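PDB 6HNI: ABC-type transport system, sugar-family extracellular solute-binding protein from Peptoclostridium difficile 630, which binds tyrosine as the substrate-binding lipoprotein of a probable ABC importer and also has adhesive properties. Local coordinates for residues I28-V32 / S92-A96; L31-L37 / N218-S222; T73-S78 / A98-A102; S114-A119 / V167-Q172; S133-D137 / P282-S286. The protein carries 1 engineered substitution. All blocks are in the same frame, centred on the assembly; numbering follows the deposited sequence. Where two conformers were deposited one is given.

Contact 1: residues I28-V32 / S92-A96; sequences ITQLV and STPSA. With TYR (tyrosine), chain B.
Leu31 leaves the C-terminal end of strand 24-30 and lies over the first turn of helix 93-102. Its CB rests against two serine hydroxyls, Ser92 OG at 3.3 Å and Ser95 OG at 3.4 Å. With CG anti to the backbone N (chi1 174°), the chain runs on past Ser92, and CD2 ends obliquely across the proline ring, 4.0 Å from Pro94 CG. The other branch, CD1, turns toward Thr73 of helix 70-82. Ser95 OG also sits 3.0 Å from Leu31 N, but the angle is too poor for a hydrogen bond; this hydroxyl bonds instead to Ile91 O, at the end of strand 87-91. Here the ends of neighbouring parallel strands meet a helix N-terminus, the place where Rossmann-like lobes of periplasmic-binding-protein folds commonly hold their ligands. Ser92 takes the N-cap position, and the first helical residue faces the bound tyrosine: Thr93 N donates to tyrosine O over 2.8 Å at a nearly straight 176°, while Thr93 OG1 donates to tyrosine OXT over 2.6 Å. The helix N-terminus probably helps to stabilise that carboxylate. Farther back along the strand, Thr29 reaches Ser95 through water. One water donates to Thr29 OG1 and is hydrogen-bonded to Ser95 OG; another accepts from Thr29 OG1 over 2.7 Å and donates to Ser95 O over 3.0 Å.

Contact 2: residues L31-L37 / N218-S222; sequences LVEHPAL and NLVAS. With TYR (tyrosine), chain B; EDO (1,2-ethanediol), chain E.
The His34 imidazole is sandwiched between Leu37 and Ala221: Leu37 CG lies over one face, offset toward the rim, and Ala221 CB stands over the centre of the other, 4.0 Å from the centroid in a CH-pi contact. At the ring edge, His34 NE2 donates to Asn218 OD1 over 2.9 Å at 170°. The acceptor lies in the imidazole plane, although ring and amide planes are turned 46° apart. That bond fixes the amide's rotation and leaves the other end of the group, Asn218 ND2, to donate to the tyrosine ligand's O, also over 2.9 Å. His34 thus positions Asn218, which binds the ligand's carboxylate, and also touches the ligand ring, His34 CE1 lying 3.5 Å from tyrosine CE1. Leu31 CD2 packs against the amide carbon, 3.5 Å from Asn218 CG. Farther out, in the conformer given for Ser222, Val32 CG1 comes 3.7 Å from Ser222 OG, whose hydroxyl donates back to Asn218 O. His34 is the N-cap residue of helix 35-50, while helix 218-221 follows strand 211-214 of the four-stranded sheet. The contact thus joins the two lobes across the closed cleft, and Pro94 of helix 93-102 borders Asn218.

Contact 3: residues T73-S78 / A98-A102; sequences TQSIAS and AAFNA
Ala77 and Ala98 bring together two neighbouring helices of the Rossmann-like lobe, 70-82 and 93-102, which belong to successive beta-alpha-beta crossovers of the parallel sheet, from strand 59-65 to 87-91 and from 87-91 to 108-113. The short segments cross at -44° with axes 8.2 Å apart, a close approach allowed by alanines at the interface. Apolar packing comes first. Ala77 CB points into the partner helix and meets Ala102 CB at 3.6 Å and Ala98 CB at 4.2 Å; it also lies against the backbone at Ala99 CA. A second group of contacts sets methyls against backbone carbonyls. Ala98 CB presses to 3.3 Å from Thr73 O, and Ala102 CB comes 3.5 Å from Ala77 O; in the reverse direction Ala77 CB lies 3.5 Å from Ala98 O, so each helix offers main chain as well as side chain to the other. Thr73 OG1 touches Ala98 CB too, but its hydrogen bond goes to Met70 O within its own helix. No hydrogen bond links the two segments. At the exposed margin the polar side chains lie over the seam. Gln74 bends at chi2 (-82°), which lays its amide over the Ala98 methyl. The Gln74 and Asn101 amides are nearly coplanar, their planes 24° apart, and their nitrogens, Gln74 NE2 and Asn101 ND2, stand 3.8 Å from each other.

Contact 4: residues S114-A119 / V167-Q172; sequences SDPVAA and VNSKVQ. With TYR (tyrosine), chain B.
The tyrosine pocket closes here between a loop of one lobe, residues 114-119 after strand 108-113, and the first turns of helix 167-183 from the other. Of the two segments, it is Ser114 that hydrogen-bonds the ligand. Its backbone N donates to tyrosine OXT over 3.1 Å, and the ligand's amino group donates to Ser114 OG over 2.9 Å; with OG beside its own backbone N (chi1 -59°), one residue serves both charged ends of the amino acid. Asn168 packs alongside, its CB 3.5 Å from Ser114 OG and 3.3 Å from tyrosine OXT, while its amide nitrogen is held by Glu166 and Thr216. Gln172 NE2 approaches Ser114 OG too, but at a poor angle; it bonds instead to Asn168 O and to Thr216.

Away from the ligand the contact turns apolar. Val167 spreads its two methyls over the loop, CG1 meeting Ala119 CB at 4.0 Å and CG2 meeting Ala118 CB at 4.1 Å, and Val171 CG2 reaches the same Ala118 methyl. Asp115 crosses Val171 at about a right angle, OD2 lying 3.5 Å from Val171 CG1. Its other oxygen, OD1, accepts from Ala118 N in an Asx motif that holds the turn. Helix 93-102 borders this seam: Thr93 touches Ala119, Val167 and Asn168, and Gln97 bonds to Ala119 O.

Contact 5: residues S133-D137 / P282-S286; sequences SGTSD and PVATS. With TYR (tyrosine), chain B.
Gly134 and Ala284 form the tight centre of this contact, where the irregular chain 282-286 runs beside strand 132-136 in the same direction, 18° apart. Two backbone hydrogen bonds make a single parallel bridge at Thr135 and Ala284: Ala284 N donates to Gly134 O over 3.0 Å, in the carbonyl plane, and Ser136 N donates to Ala284 O over 2.9 Å, nearly in line with the carbonyl. CA-H...O contacts add to both acceptors, with Val283 CA 3.3 Å from Gly134 O and Thr135 CA 3.2 Å from Ala284 O. Val283 CG1, anti to the backbone N (chi1 176°), is laid against Gly134 O and Ser136 CB, reaching the latter at 4.0 Å. The outer end is looser. Thr285, exposed, merely brushes Ser136 through its methyl, CG2 to CB 3.9 Å, and beyond it the chains part enough for a water, which accepts from Ser286 N over 2.9 Å and lies close to Ser136 O, to which it probably donates. The bridged chain thus flanks the edge strand of the five-stranded sheet. One residue past Ser136, Asp137 turns away from residues 282-286 and receives the ligand's amino group on OD2 at 2.8 Å, with a weak second bond to OD1; Tyr258 also bonds OD2. The acidic group probably balances the charge of an ammonium, as suits an amino-acid ligand.

Overall arrangement
Four of the five contacts gather round the bound tyrosine. Contacts 1, 2 and 4 supply hydrogen bonds to its carboxylate, and contacts 4 and 5 receive its amino group; Glu242 and Thr216 add further bonds. Contacts 1 and 2 share Leu31 and Val32, with centres about 10 Å apart, and Ser114 of contact 4 meets Ser136 and Asp137 of contact 5, centres about 13 Å apart. Contacts 2 and 4 bring the two lobes together, consistent with the closed, ligand-bound state. Contact 3 stands outside this ring: it backs contact 1, centres about 9 Å apart, through helix 93-102, and the side chain of Thr73 remains about 10 Å from the ligand.

Contact 1: residues I28-V32 / S92-A96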
# COMPACT_ATOMS: atom_id res chain seq x y z
N ILE A 28 1.56 2.96 17.39
CA ILE A 28 1.62 2.59 15.97
C ILE A 28 0.50 1.56 15.74
O ILE A 28 0.44 0.58 16.43
CB ILE A 28 2.95 1.96 15.58
CG1 ILE A 28 4.16 2.90 15.89
CG2 ILE A 28 2.92 1.56 14.10
CD1 ILE A 28 5.50 2.41 15.43
N THR A 29 -0.36 1.91 14.80
CA THR A 29 -1.51 1.01 14.43
C THR A 29 -1.30 0.59 12.99
O THR A 29 -1.31 1.39 12.08
CB THR A 29 -2.84 1.70 14.72
OG1 THR A 29 -3.91 0.81 14.22
CG2 THR A 29 -3.06 3.02 14.07
N GLN A 30 -1.08 -0.71 12.83
CA GLN A 30 -0.82 -1.30 11.52
C GLN A 30 -1.92 -2.34 11.18
O GLN A 30 -2.24 -3.15 12.02
CB GLN A 30 0.54 -1.97 11.51
CG GLN A 30 0.99 -2.51 10.17
CD GLN A 30 2.39 -3.10 10.16
OE1 GLN A 30 3.31 -2.56 10.82
NE2 GLN A 30 2.62 -4.13 9.34
N LEU A 31 -2.46 -2.28 9.97
CA LEU A 31 -3.58 -3.20 9.65
C LEU A 31 -3.22 -4.69 9.75
O LEU A 31 -3.97 -5.49 10.33
CB LEU A 31 -4.09 -2.84 8.27
CG LEU A 31 -5.16 -3.78 7.68
CD1 LEU A 31 -6.37 -3.71 8.56
CD2 LEU A 31 -5.40 -3.31 6.26
N VAL A 32 -2.09 -5.05 9.15
CA VAL A 32 -1.68 -6.43 8.96
C VAL A 32 -0.19 -6.44 8.59
O VAL A 32 0.30 -5.47 8.07
CB VAL A 32 -2.56 -7.13 7.87
CG1 VAL A 32 -2.30 -6.53 6.51
CG2 VAL A 32 -2.38 -8.66 7.88
N SER A 92 -1.72 2.28 6.65
CA SER A 92 -2.86 1.88 5.74
C SER A 92 -4.06 2.75 5.95
O SER A 92 -4.34 3.30 7.02
CB SER A 92 -3.26 0.41 5.86
OG SER A 92 -4.14 0.21 6.95
N THR A 93 -4.94 2.75 4.89
CA THR A 93 -6.17 3.48 4.92
C THR A 93 -7.10 3.03 6.05
O THR A 93 -7.62 3.85 6.78
CB THR A 93 -6.85 3.55 3.54
OG1 THR A 93 -6.02 4.25 2.63
CG2 THR A 93 -8.20 4.21 3.61
N PRO A 94 -7.41 1.72 6.13
CA PRO A 94 -8.27 1.29 7.25
C PRO A 94 -7.77 1.68 8.65
O PRO A 94 -8.58 2.12 9.51
CB PRO A 94 -8.42 -0.23 7.03
CG PRO A 94 -8.10 -0.44 5.59
CD PRO A 94 -7.01 0.58 5.30
N SER A 95 -6.46 1.53 8.87
CA SER A 95 -5.95 1.89 10.19
C SER A 95 -6.03 3.40 10.47
O SER A 95 -6.38 3.80 11.57
CB SER A 95 -4.51 1.40 10.28
OG SER A 95 -4.37 -0.02 10.12
N ALA A 96 -5.77 4.19 9.43
CA ALA A 96 -5.87 5.64 9.52
C ALA A 96 -7.28 6.14 9.74
O ALA A 96 -7.54 7.05 10.50
CB ALA A 96 -5.24 6.29 8.31
N TYR B . -2.47 1.76 -0.35
CA TYR B . -3.05 0.91 0.72
C TYR B . -3.98 1.75 1.58
O TYR B . -4.43 1.24 2.60
CB TYR B . -1.98 0.11 1.48
CG TYR B . -1.29 -0.90 0.62
CD1 TYR B . -2.02 -2.02 0.12
CD2 TYR B . 0.00 -0.79 0.22
CE1 TYR B . -1.43 -2.91 -0.73
CE2 TYR B . 0.62 -1.68 -0.64
CZ TYR B . -0.13 -2.77 -1.14
OH TYR B . 0.47 -3.67 -2.01
OXT TYR B . -4.35 2.84 1.20
O HOH W 1 -6.26 2.03 13.95
O HOH W 2 -4.50 -1.24 12.62

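Contact 2: residues L31-L37 / N218-S222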
# COMPACT_ATOMS: atom_id res chain seq x y z
N LEU A 31 -2.46 -2.28 9.97
CA LEU A 31 -3.58 -3.20 9.65
C LEU A 31 -3.22 -4.69 9.75
O LEU A 31 -3.97 -5.49 10.33
CB LEU A 31 -4.09 -2.84 8.27
CG LEU A 31 -5.16 -3.78 7.68
CD1 LEU A 31 -6.37 -3.71 8.56
CD2 LEU A 31 -5.40 -3.31 6.26
N VAL A 32 -2.09 -5.05 9.15
CA VAL A 32 -1.68 -6.43 8.96
C VAL A 32 -0.19 -6.44 8.59
O VAL A 32 0.30 -5.47 8.07
CB VAL A 32 -2.56 -7.13 7.87
CG1 VAL A 32 -2.30 -6.53 6.51
CG2 VAL A 32 -2.38 -8.66 7.88
N GLU A 33 0.50 -7.56 8.77
CA GLU A 33 1.80 -7.79 8.13
C GLU A 33 1.63 -8.15 6.64
O GLU A 33 1.18 -9.27 6.25
CB GLU A 33 2.55 -8.92 8.83
CG GLU A 33 2.90 -8.67 10.27
CD GLU A 33 3.43 -9.90 10.97
OE1 GLU A 33 3.68 -10.91 10.29
OE2 GLU A 33 3.61 -9.87 12.20
N HIS A 34 1.94 -7.20 5.78
CA HIS A 34 2.28 -7.46 4.37
C HIS A 34 3.50 -6.57 4.06
O HIS A 34 3.74 -5.61 4.81
CB HIS A 34 1.11 -7.39 3.36
CG HIS A 34 0.49 -6.04 3.09
ND1 HIS A 34 1.05 -5.10 2.25
CD2 HIS A 34 -0.74 -5.56 3.40
CE1 HIS A 34 0.21 -4.09 2.12
NE2 HIS A 34 -0.90 -4.35 2.78
N PRO A 35 4.30 -6.90 3.04
CA PRO A 35 5.64 -6.29 2.99
C PRO A 35 5.68 -4.79 3.00
O PRO A 35 6.54 -4.18 3.70
CB PRO A 35 6.26 -6.88 1.73
CG PRO A 35 5.63 -8.26 1.65
CD PRO A 35 4.22 -8.05 2.12
N ALA A 36 4.81 -4.15 2.30
CA ALA A 36 4.83 -2.70 2.20
C ALA A 36 4.54 -2.11 3.55
O ALA A 36 5.16 -1.10 3.96
CB ALA A 36 3.77 -2.22 1.19
N LEU A 37 3.56 -2.64 4.27
CA LEU A 37 3.21 -2.04 5.57
C LEU A 37 4.34 -2.22 6.55
O LEU A 37 4.67 -1.27 7.30
CB LEU A 37 1.91 -2.59 6.12
CG LEU A 37 0.68 -2.54 5.17
CD1 LEU A 37 -0.57 -2.82 5.93
CD2 LEU A 37 0.55 -1.23 4.41
N ASN A 218 -5.22 -3.96 0.36
CA ASN A 218 -4.72 -4.71 1.47
C ASN A 218 -5.15 -6.17 1.51
O ASN A 218 -4.39 -7.02 1.86
CB ASN A 218 -5.07 -4.02 2.80
CG ASN A 218 -4.37 -2.67 2.98
OD1 ASN A 218 -3.14 -2.64 3.22
ND2 ASN A 218 -5.11 -1.61 2.83
N LEU A 219 -6.40 -6.40 1.10
CA LEU A 219 -6.94 -7.77 1.08
C LEU A 219 -6.20 -8.65 0.06
O LEU A 219 -5.71 -9.72 0.39
CB LEU A 219 -8.44 -7.70 0.84
CG LEU A 219 -9.12 -9.06 0.96
CD1 LEU A 219 -9.06 -9.59 2.38
CD2 LEU A 219 -10.56 -8.93 0.49
N VAL A 220 -6.05 -8.14 -1.16
CA VAL A 220 -5.37 -8.91 -2.21
C VAL A 220 -3.86 -9.05 -1.94
O VAL A 220 -3.28 -10.12 -2.09
CB VAL A 220 -5.68 -8.36 -3.60
CG1 VAL A 220 -4.96 -9.16 -4.66
CG2 VAL A 220 -7.19 -8.46 -3.86
N ALA A 221 -3.24 -7.96 -1.46
CA ALA A 221 -1.81 -8.03 -1.11
C ALA A 221 -1.54 -9.08 -0.04
O ALA A 221 -0.47 -9.66 -0.03
CB ALA A 221 -1.32 -6.64 -0.67
N SER A 222 -2.48 -9.29 0.88
CA SER A 222 -2.36 -10.30 1.94
C SER A 222 -2.59 -11.74 1.51
O SER A 222 -2.28 -12.68 2.28
CB SER A 222 -3.38 -10.01 3.00
OG SER A 222 -3.06 -8.78 3.61
N TYR B . -2.47 1.76 -0.35
CA TYR B . -3.05 0.91 0.72
C TYR B . -3.98 1.75 1.58
O TYR B . -4.43 1.24 2.60
CB TYR B . -1.98 0.11 1.48
CG TYR B . -1.29 -0.90 0.62
CD1 TYR B . -2.02 -2.02 0.12
CD2 TYR B . 0.00 -0.79 0.22
CE1 TYR B . -1.43 -2.91 -0.73
CE2 TYR B . 0.62 -1.68 -0.64
CZ TYR B . -0.13 -2.77 -1.14
OH TYR B . 0.47 -3.67 -2.01
OXT TYR B . -4.35 2.84 1.20
C1 EDO E . -0.57 -11.22 10.25
O1 EDO E . -0.31 -9.80 10.50
C2 EDO E . -2.04 -11.54 9.96
O2 EDO E . -2.63 -12.44 10.89

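Contact 3: residues T73-S78 / A98-A102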
# COMPACT_ATOMS: atom_id res chain seq x y z
N THR A 73 -8.92 -2.77 14.14
CA THR A 73 -8.36 -1.41 13.82
C THR A 73 -9.07 -0.38 14.67
O THR A 73 -8.44 0.65 15.10
CB THR A 73 -8.47 -0.99 12.32
OG1 THR A 73 -9.83 -0.80 11.94
CG2 THR A 73 -7.82 -1.98 11.43
N GLN A 74 -10.35 -0.57 14.94
CA GLN A 74 -11.13 0.40 15.70
C GLN A 74 -10.85 0.29 17.19
O GLN A 74 -10.71 1.35 17.85
CB GLN A 74 -12.62 0.18 15.42
CG GLN A 74 -12.95 0.41 13.94
CD GLN A 74 -13.15 1.85 13.56
OE1 GLN A 74 -13.27 2.75 14.39
NE2 GLN A 74 -13.21 2.09 12.24
N SER A 75 -10.72 -0.90 17.74
CA SER A 75 -10.39 -1.04 19.17
C SER A 75 -8.99 -0.57 19.45
O SER A 75 -8.78 0.02 20.53
CB SER A 75 -10.58 -2.48 19.66
OG SER A 75 -9.79 -3.42 18.98
N ILE A 76 -8.03 -0.80 18.57
CA ILE A 76 -6.64 -0.29 18.79
C ILE A 76 -6.74 1.21 18.89
O ILE A 76 -6.09 1.82 19.78
CB ILE A 76 -5.70 -0.71 17.63
CG1 ILE A 76 -5.41 -2.23 17.68
CG2 ILE A 76 -4.46 0.15 17.58
CD1 ILE A 76 -4.80 -2.80 16.44
N ALA A 77 -7.42 1.84 17.96
CA ALA A 77 -7.49 3.31 17.88
C ALA A 77 -8.18 3.87 19.08
O ALA A 77 -7.73 4.88 19.68
CB ALA A 77 -8.16 3.76 16.61
N SER A 78 -9.28 3.29 19.49
CA SER A 78 -9.99 3.66 20.70
C SER A 78 -9.07 3.65 21.94
O SER A 78 -9.11 4.59 22.75
CB SER A 78 -11.17 2.69 20.95
OG SER A 78 -11.82 2.98 22.17
N ALA A 98 -9.71 4.49 11.11
CA ALA A 98 -10.07 4.15 12.47
C ALA A 98 -9.48 5.16 13.50
O ALA A 98 -10.15 5.55 14.41
CB ALA A 98 -9.65 2.76 12.82
N ALA A 99 -8.20 5.49 13.32
CA ALA A 99 -7.51 6.46 14.21
C ALA A 99 -8.26 7.80 14.17
O ALA A 99 -8.56 8.38 15.20
CB ALA A 99 -6.08 6.60 13.77
N PHE A 100 -8.61 8.25 12.96
CA PHE A 100 -9.33 9.50 12.80
C PHE A 100 -10.73 9.48 13.43
O PHE A 100 -11.18 10.47 14.04
CB PHE A 100 -9.30 9.94 11.33
CG PHE A 100 -9.91 11.30 11.04
CD1 PHE A 100 -9.39 12.47 11.63
CD2 PHE A 100 -10.99 11.43 10.18
CE1 PHE A 100 -9.93 13.70 11.32
CE2 PHE A 100 -11.51 12.66 9.86
CZ PHE A 100 -10.98 13.81 10.42
N ASN A 101 -11.43 8.35 13.31
CA ASN A 101 -12.67 8.21 13.98
C ASN A 101 -12.52 8.26 15.50
O ASN A 101 -13.39 8.78 16.17
CB ASN A 101 -13.35 6.88 13.57
CG ASN A 101 -13.84 6.87 12.13
OD1 ASN A 101 -13.96 7.89 11.47
ND2 ASN A 101 -14.17 5.67 11.67
N ALA A 102 -11.46 7.66 16.00
CA ALA A 102 -11.23 7.57 17.45
C ALA A 102 -10.88 8.90 18.12
O ALA A 102 -11.24 9.09 19.26
CB ALA A 102 -10.16 6.56 17.76

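Contact 4: residues S114-A119 / V167-Q172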
# COMPACT_ATOMS: atom_id res chain seq x y z
N SER A 114 -3.50 5.59 -0.01
CA SER A 114 -3.46 5.94 -1.41
C SER A 114 -4.00 7.30 -1.71
O SER A 114 -3.46 8.02 -2.55
CB SER A 114 -4.25 4.90 -2.26
OG SER A 114 -3.75 3.61 -2.13
N ASP A 115 -5.12 7.63 -1.08
CA ASP A 115 -5.92 8.84 -1.38
C ASP A 115 -6.49 9.36 -0.07
O ASP A 115 -7.57 9.03 0.37
CB ASP A 115 -7.01 8.56 -2.41
CG ASP A 115 -7.58 9.86 -3.05
OD1 ASP A 115 -7.79 10.89 -2.33
OD2 ASP A 115 -7.89 9.80 -4.26
N PRO A 116 -5.68 10.21 0.64
CA PRO A 116 -6.13 10.72 1.89
C PRO A 116 -7.38 11.56 1.87
O PRO A 116 -8.17 11.53 2.80
CB PRO A 116 -4.92 11.57 2.36
CG PRO A 116 -3.76 10.96 1.69
CD PRO A 116 -4.26 10.48 0.38
N VAL A 117 -7.58 12.30 0.79
CA VAL A 117 -8.81 13.10 0.64
C VAL A 117 -10.05 12.20 0.46
O VAL A 117 -11.05 12.35 1.12
CB VAL A 117 -8.67 14.09 -0.53
CG1 VAL A 117 -10.00 14.79 -0.80
CG2 VAL A 117 -7.58 15.12 -0.23
N ALA A 118 -9.91 11.21 -0.39
CA ALA A 118 -11.07 10.31 -0.61
C ALA A 118 -11.42 9.49 0.61
O ALA A 118 -12.58 9.09 0.82
CB ALA A 118 -10.82 9.38 -1.82
N ALA A 119 -10.41 9.23 1.44
CA ALA A 119 -10.60 8.53 2.70
C ALA A 119 -11.17 9.41 3.80
O ALA A 119 -11.45 8.91 4.89
CB ALA A 119 -9.30 7.89 3.16
N VAL A 167 -11.64 2.15 0.11
CA VAL A 167 -11.74 3.31 -0.76
C VAL A 167 -10.47 3.51 -1.58
O VAL A 167 -10.53 3.93 -2.72
CB VAL A 167 -12.17 4.54 0.02
CG1 VAL A 167 -11.10 4.98 1.06
CG2 VAL A 167 -12.48 5.70 -0.93
N ASN A 168 -9.33 3.18 -0.99
CA ASN A 168 -8.07 3.19 -1.72
C ASN A 168 -8.09 2.38 -3.01
O ASN A 168 -7.57 2.82 -4.04
CB ASN A 168 -6.88 2.76 -0.85
CG ASN A 168 -7.16 1.48 -0.05
OD1 ASN A 168 -7.96 1.55 0.89
ND2 ASN A 168 -6.50 0.37 -0.36
N SER A 169 -8.74 1.22 -2.94
CA SER A 169 -8.85 0.35 -4.12
C SER A 169 -9.85 0.87 -5.12
O SER A 169 -9.56 0.83 -6.33
CB SER A 169 -9.16 -1.06 -3.68
OG SER A 169 -8.11 -1.53 -2.87
N LYS A 170 -10.97 1.40 -4.65
CA LYS A 170 -11.97 1.95 -5.55
C LYS A 170 -11.38 3.06 -6.43
O LYS A 170 -11.61 3.12 -7.62
CB LYS A 170 -13.18 2.47 -4.77
CG LYS A 170 -14.27 3.13 -5.58
CD LYS A 170 -15.16 4.06 -4.76
CE LYS A 170 -16.27 4.70 -5.61
NZ LYS A 170 -15.75 5.58 -6.70
N VAL A 171 -10.61 3.97 -5.81
CA VAL A 171 -10.00 5.04 -6.56
C VAL A 171 -9.04 4.50 -7.63
O VAL A 171 -9.04 4.99 -8.76
CB VAL A 171 -9.25 6.02 -5.58
CG1 VAL A 171 -8.42 7.01 -6.36
CG2 VAL A 171 -10.23 6.73 -4.68
N GLN A 172 -8.26 3.47 -7.30
CA GLN A 172 -7.33 2.91 -8.24
C GLN A 172 -8.06 2.15 -9.40
O GLN A 172 -7.60 2.25 -10.54
CB GLN A 172 -6.39 1.96 -7.52
CG GLN A 172 -5.40 2.73 -6.58
CD GLN A 172 -4.54 1.79 -5.76
OE1 GLN A 172 -3.62 1.16 -6.26
NE2 GLN A 172 -4.86 1.71 -4.47
N TYR B . -2.47 1.76 -0.35
CA TYR B . -3.05 0.91 0.72
C TYR B . -3.98 1.75 1.58
O TYR B . -4.43 1.24 2.60
CB TYR B . -1.98 0.11 1.48
CG TYR B . -1.29 -0.90 0.62
CD1 TYR B . -2.02 -2.02 0.12
CD2 TYR B . 0.00 -0.79 0.22
CE1 TYR B . -1.43 -2.91 -0.73
CE2 TYR B . 0.62 -1.68 -0.64
CZ TYR B . -0.13 -2.77 -1.14
OH TYR B . 0.47 -3.67 -2.01
OXT TYR B . -4.35 2.84 1.20

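Contact 5: residues S133-D137 / P282-S286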
# COMPACT_ATOMS: atom_id res chain seq x y z
N SER A 133 -1.76 14.27 9.09
CA SER A 133 -0.87 14.48 7.97
C SER A 133 -0.03 13.23 7.77
O SER A 133 -0.36 12.17 8.33
CB SER A 133 -0.00 15.73 8.12
OG SER A 133 0.64 15.97 6.87
N GLY A 134 0.99 13.28 6.92
CA GLY A 134 1.87 12.18 6.70
C GLY A 134 2.22 12.00 5.25
O GLY A 134 2.43 12.93 4.53
N THR A 135 2.24 10.72 4.86
CA THR A 135 2.61 10.36 3.51
C THR A 135 1.47 9.52 2.84
O THR A 135 0.73 8.82 3.52
CB THR A 135 3.89 9.53 3.43
OG1 THR A 135 3.83 8.45 4.35
CG2 THR A 135 5.12 10.40 3.82
N SER A 136 1.45 9.68 1.54
CA SER A 136 0.54 8.91 0.66
C SER A 136 1.40 8.06 -0.22
O SER A 136 2.42 8.47 -0.78
CB SER A 136 -0.30 9.88 -0.12
OG SER A 136 -0.92 9.15 -1.25
N ASP A 137 0.90 6.81 -0.47
CA ASP A 137 1.51 5.87 -1.40
C ASP A 137 0.85 5.93 -2.76
O ASP A 137 0.90 4.92 -3.51
CB ASP A 137 1.59 4.44 -0.88
CG ASP A 137 0.21 3.78 -0.68
OD1 ASP A 137 -0.79 4.51 -0.65
OD2 ASP A 137 0.24 2.53 -0.49
N PRO A 282 1.96 19.70 4.87
CA PRO A 282 1.55 19.05 3.63
C PRO A 282 1.80 17.55 3.63
O PRO A 282 2.84 17.08 4.12
CB PRO A 282 2.37 19.76 2.54
CG PRO A 282 3.14 20.81 3.20
CD PRO A 282 3.04 20.69 4.65
N VAL A 283 0.84 16.82 3.04
CA VAL A 283 1.01 15.40 2.80
C VAL A 283 2.07 15.20 1.69
O VAL A 283 2.02 15.87 0.66
CB VAL A 283 -0.31 14.71 2.46
CG1 VAL A 283 -0.08 13.24 2.13
CG2 VAL A 283 -1.31 14.86 3.59
N ALA A 284 3.02 14.31 1.95
CA ALA A 284 4.10 14.00 1.04
C ALA A 284 3.84 12.74 0.24
O ALA A 284 3.21 11.80 0.72
CB ALA A 284 5.41 13.89 1.82
N THR A 285 4.35 12.73 -1.00
CA THR A 285 4.29 11.57 -1.87
C THR A 285 5.66 11.32 -2.48
O THR A 285 6.55 12.17 -2.37
CB THR A 285 3.32 11.79 -3.06
OG1 THR A 285 3.72 12.96 -3.80
CG2 THR A 285 1.93 11.97 -2.57
N SER A 286 5.83 10.18 -3.16
CA SER A 286 7.05 9.83 -3.87
C SER A 286 6.84 9.75 -5.35
O SER A 286 5.87 9.11 -5.78
CB SER A 286 7.65 8.53 -3.38
OG SER A 286 8.84 8.21 -4.11
N TYR B . -2.47 1.76 -0.35
CA TYR B . -3.05 0.91 0.72
C TYR B . -3.98 1.75 1.58
O TYR B . -4.43 1.24 2.60
CB TYR B . -1.98 0.11 1.48
CG TYR B . -1.29 -0.90 0.62
CD1 TYR B . -2.02 -2.02 0.12
CD2 TYR B . 0.00 -0.79 0.22
CE1 TYR B . -1.43 -2.91 -0.73
CE2 TYR B . 0.62 -1.68 -0.64
CZ TYR B . -0.13 -2.77 -1.14
OH TYR B . 0.47 -3.67 -2.01
OXT TYR B . -4.35 2.84 1.20
O HOH W 3 3.68 8.24 -3.21